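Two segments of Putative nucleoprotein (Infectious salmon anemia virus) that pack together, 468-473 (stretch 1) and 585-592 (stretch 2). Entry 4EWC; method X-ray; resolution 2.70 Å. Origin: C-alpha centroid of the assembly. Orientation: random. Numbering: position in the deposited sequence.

Stretch 1 (468-473) ERYRSN
Stretch 2 585-592: GVGLFSID

No hydrogen bond crosses between these two stretches, although arginine, serine and tyrosine all take part in the contact. What holds them is van der Waals packing over 431 Å² of buried surface, summed over both sides, between segments of one chain whose touching residues lie at least 116 positions apart in sequence.

Neither stretch forms a regular helix or strand. They run in the same general direction, as the CA register shows: Y470 lies 5.3 Å from L588, R471 5.4 Å from F589, and S472 6.1 Å from I591, all measured CA to CA. In stretch 1, E468 is extended (phi/psi -79/127), R469 bends the chain (-90/-15), and Y470 returns to extended angles (-118/125). R471 to N473 then adopt helical angles without the regular bonds, and a weak hydrogen bond from N473 N to Y470 O (3.2 Å) closes this bend. Stretch 2 is built round a type II beta turn from G587 to S590, with L588 at -64/160 and F589 at 65/12. A weak hydrogen bond from S590 OG to G587 O, 3.2 Å, braces the turn; S590 has a p rotamer. Before it, G585 has angles of 110/-19, at which a CB would jam against the preceding carbonyl O.

The clearest directional contact is between Y470 and I591. The CA-to-CB bond of Y470 points away from stretch 2, yet chi1 of -54° (m) and chi2 of -81° bring the ring back to it. I591, pointing toward stretch 1 with an m,t rotamer, places CD1 over one ring face, 4.1 Å from the Y470 ring centroid and 27° off the normal. This is a CH-pi contact, with Y470 CD1 and I591 CD1 3.7 Å apart. S590 OG instead sits at the ring edge, 3.7 Å from Y470 CE1. V586 (chi1 t) adds a looser apolar contact, its CG1 4.4 Å from Y470 CE1.

The same V586 CG1 lies 4.0 Å from R469 NH1, approaching the guanidinium obliquely. R469 has chi1 off-well at 141°, then t and m, and its NH2 is hydrogen-bonded elsewhere in the structure. Its carbonyl also meets the turn: R469 O is 3.8 Å from L588 CD1 (L588 rotamer m,p).

R471 uses its aliphatic portion. CB points toward stretch 2 and lies 3.7 Å from F589 N, while R471 CG is 3.8 Å from F589 CD1; the t,p,t rotamer then leads the charged end away. F589 has chi1 -36° (m) and chi2 -69°. S472, with chi1 44° (p), makes the tightest contact: its OG is 3.3 Å from I591 CB, a polar atom against carbon.

Bonding within stretch 1 steadies the bend. E468 OE2 accepts a hydrogen bond from N473 ND2 (3.0 Å, 166°) and a weak one from Y470 N (3.3 Å, 163°), tying the start of the segment to its end.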

ATOM      1  N   GLU A 468      -0.079   4.936  11.512  1.00 45.64           N
ATOM      2  CA  GLU A 468       0.566   5.711  10.474  1.00 50.31           C
ATOM      3  C   GLU A 468       1.534   4.843   9.625  1.00 50.08           C
ATOM      4  O   GLU A 468       2.409   4.168  10.161  1.00 51.74           O
ATOM      5  CB  GLU A 468       1.290   6.898  11.128  1.00 50.64           C
ATOM      6  CG  GLU A 468       2.093   7.751  10.185  1.00 54.51           C
ATOM      7  CD  GLU A 468       1.224   8.512   9.202  1.00 59.45           C
ATOM      8  OE1 GLU A 468       0.480   9.427   9.654  1.00 57.73           O
ATOM      9  OE2 GLU A 468       1.290   8.192   7.979  1.00 53.27           O
ATOM     10  N   ARG A 469       1.361   4.869   8.308  1.00 45.71           N
ATOM     11  CA  ARG A 469       2.104   4.000   7.403  1.00 44.20           C
ATOM     12  C   ARG A 469       3.427   4.623   6.906  1.00 49.69           C
ATOM     13  O   ARG A 469       4.312   3.927   6.376  1.00 45.11           O
ATOM     14  CB  ARG A 469       1.187   3.581   6.249  1.00 43.85           C
ATOM     15  CG  ARG A 469       1.806   3.505   4.880  1.00 52.84           C
ATOM     16  CD  ARG A 469       0.756   3.313   3.788  1.00 56.49           C
ATOM     17  NE  ARG A 469       0.228   1.950   3.709  1.00 57.94           N
ATOM     18  CZ  ARG A 469       0.593   1.066   2.783  1.00 55.65           C
ATOM     19  NH1 ARG A 469       1.489   1.399   1.861  1.00 51.47           N
ATOM     20  NH2 ARG A 469       0.054  -0.147   2.770  1.00 53.99           N
ATOM     21  N   TYR A 470       3.574   5.937   7.096  1.00 51.96           N
ATOM     22  CA  TYR A 470       4.831   6.620   6.756  1.00 48.10           C
ATOM     23  C   TYR A 470       5.529   7.261   7.954  1.00 45.63           C
ATOM     24  O   TYR A 470       4.955   8.066   8.673  1.00 53.00           O
ATOM     25  CB  TYR A 470       4.647   7.651   5.639  1.00 48.89           C
ATOM     26  CG  TYR A 470       4.006   7.100   4.392  1.00 46.27           C
ATOM     27  CD1 TYR A 470       4.749   6.404   3.461  1.00 46.27           C
ATOM     28  CD2 TYR A 470       2.649   7.284   4.149  1.00 45.66           C
ATOM     29  CE1 TYR A 470       4.165   5.900   2.321  1.00 46.59           C
ATOM     30  CE2 TYR A 470       2.061   6.790   3.014  1.00 45.25           C
ATOM     31  CZ  TYR A 470       2.830   6.093   2.101  1.00 43.10           C
ATOM     32  OH  TYR A 470       2.250   5.590   0.971  1.00 48.76           O
ATOM     33  N   ARG A 471       6.782   6.868   8.133  1.00 42.39           N
ATOM     34  CA  ARG A 471       7.708   7.447   9.090  1.00 47.70           C
ATOM     35  C   ARG A 471       7.830   8.962   8.853  1.00 53.01           C
ATOM     36  O   ARG A 471       7.964   9.739   9.793  1.00 54.91           O
ATOM     37  CB  ARG A 471       9.081   6.768   8.928  1.00 46.84           C
ATOM     38  CG  ARG A 471      10.261   7.470   9.604  1.00 48.74           C
ATOM     39  CD  ARG A 471      10.103   7.505  11.115  1.00 51.08           C
ATOM     40  NE  ARG A 471      11.189   8.214  11.803  1.00 56.22           N
ATOM     41  CZ  ARG A 471      11.092   9.455  12.289  1.00 57.18           C
ATOM     42  NH1 ARG A 471       9.967  10.146  12.156  1.00 51.20           N
ATOM     43  NH2 ARG A 471      12.124  10.010  12.908  1.00 58.84           N
ATOM     44  N   SER A 472       7.754   9.372   7.593  1.00 50.00           N
ATOM     45  CA  SER A 472       7.858  10.778   7.244  1.00 57.68           C
ATOM     46  C   SER A 472       6.760  11.656   7.868  1.00 55.15           C
ATOM     47  O   SER A 472       7.026  12.789   8.280  1.00 49.74           O
ATOM     48  CB  SER A 472       7.928  10.956   5.719  1.00 60.49           C
ATOM     49  OG  SER A 472       6.980  10.141   5.050  1.00 57.89           O
ATOM     50  N   ASN A 473       5.546  11.114   7.949  1.00 51.45           N
ATOM     51  CA  ASN A 473       4.406  11.796   8.566  1.00 50.86           C
ATOM     52  C   ASN A 473       4.482  11.853  10.102  1.00 56.37           C
ATOM     53  O   ASN A 473       3.676  12.502  10.756  1.00 58.90           O
ATOM     54  CB  ASN A 473       3.094  11.129   8.140  1.00 48.90           C
ATOM     55  CG  ASN A 473       2.767  11.358   6.672  1.00 53.24           C
ATOM     56  OD1 ASN A 473       3.226  12.340   6.076  1.00 54.83           O
ATOM     57  ND2 ASN A 473       1.976  10.454   6.077  1.00 47.50           N
ATOM     58  N   GLY A 585       5.659  -4.112  -0.869  1.00 43.82           N
ATOM     59  CA  GLY A 585       7.074  -3.837  -0.857  1.00 47.44           C
ATOM     60  C   GLY A 585       7.330  -2.491  -0.201  1.00 49.06           C
ATOM     61  O   GLY A 585       8.444  -2.206   0.222  1.00 47.29           O
ATOM     62  N   VAL A 586       6.301  -1.653  -0.116  1.00 41.38           N
ATOM     63  CA  VAL A 586       6.445  -0.391   0.592  1.00 43.79           C
ATOM     64  C   VAL A 586       6.575  -0.687   2.078  1.00 48.33           C
ATOM     65  O   VAL A 586       5.925  -1.599   2.604  1.00 53.36           O
ATOM     66  CB  VAL A 586       5.243   0.578   0.359  1.00 43.83           C
ATOM     67  CG1 VAL A 586       5.392   1.835   1.215  1.00 47.48           C
ATOM     68  CG2 VAL A 586       5.167   0.964  -1.087  1.00 47.95           C
ATOM     69  N   GLY A 587       7.429   0.061   2.758  1.00 41.40           N
ATOM     70  CA  GLY A 587       7.499  -0.073   4.184  1.00 41.94           C
ATOM     71  C   GLY A 587       7.456   1.279   4.842  1.00 45.29           C
ATOM     72  O   GLY A 587       7.179   2.314   4.218  1.00 42.36           O
ATOM     73  N   LEU A 588       7.700   1.253   6.140  1.00 43.28           N
ATOM     74  CA  LEU A 588       8.021   2.451   6.879  1.00 47.98           C
ATOM     75  C   LEU A 588       9.358   2.900   6.261  1.00 52.05           C
ATOM     76  O   LEU A 588      10.034   2.106   5.597  1.00 60.03           O
ATOM     77  CB  LEU A 588       8.139   2.084   8.363  1.00 48.20           C
ATOM     78  CG  LEU A 588       6.887   1.906   9.264  1.00 42.81           C
ATOM     79  CD1 LEU A 588       5.730   1.176   8.630  1.00 45.41           C
ATOM     80  CD2 LEU A 588       7.245   1.199  10.539  1.00 37.58           C
ATOM     81  N   PHE A 589       9.748   4.154   6.421  1.00 48.22           N
ATOM     82  CA  PHE A 589      10.999   4.669   5.776  1.00 46.87           C
ATOM     83  C   PHE A 589      11.022   4.707   4.262  1.00 44.04           C
ATOM     84  O   PHE A 589      12.074   4.906   3.681  1.00 51.31           O
ATOM     85  CB  PHE A 589      12.267   3.932   6.224  1.00 40.23           C
ATOM     86  CG  PHE A 589      12.245   3.520   7.649  1.00 45.80           C
ATOM     87  CD1 PHE A 589      12.306   4.472   8.656  1.00 42.97           C
ATOM     88  CD2 PHE A 589      12.152   2.178   7.995  1.00 45.77           C
ATOM     89  CE1 PHE A 589      12.269   4.104   9.979  1.00 44.93           C
ATOM     90  CE2 PHE A 589      12.125   1.791   9.322  1.00 44.97           C
ATOM     91  CZ  PHE A 589      12.187   2.758  10.316  1.00 47.05           C
ATOM     92  N   SER A 590       9.885   4.521   3.614  1.00 45.56           N
ATOM     93  CA  SER A 590       9.869   4.434   2.153  1.00 54.93           C
ATOM     94  C   SER A 590       9.852   5.832   1.537  1.00 57.15           C
ATOM     95  O   SER A 590      10.073   6.001   0.348  1.00 53.56           O
ATOM     96  CB  SER A 590       8.655   3.652   1.677  1.00 56.90           C
ATOM     97  OG  SER A 590       7.489   4.458   1.828  1.00 67.86           O
ATOM     98  N   ILE A 591       9.546   6.820   2.374  1.00 63.79           N
ATOM     99  CA  ILE A 591       9.695   8.230   2.043  1.00 61.37           C
ATOM    100  C   ILE A 591      10.787   8.829   2.936  1.00 61.51           C
ATOM    101  O   ILE A 591      10.715   8.737   4.167  1.00 64.98           O
ATOM    102  CB  ILE A 591       8.386   9.005   2.284  1.00 62.21           C
ATOM    103  CG1 ILE A 591       7.274   8.542   1.335  1.00 54.65           C
ATOM    104  CG2 ILE A 591       8.637  10.489   2.142  1.00 60.91           C
ATOM    105  CD1 ILE A 591       5.950   9.276   1.533  1.00 50.43           C
ATOM    106  N   ASP A 592      11.801   9.425   2.313  1.00 68.89           N
ATOM    107  CA  ASP A 592      12.931  10.040   3.025  1.00 75.92           C
ATOM    108  C   ASP A 592      12.966  11.552   2.812  1.00 83.59           C
ATOM    109  O   ASP A 592      12.762  12.023   1.689  1.00 80.71           O
ATOM    110  CB  ASP A 592      14.255   9.440   2.547  1.00 71.41           C
TER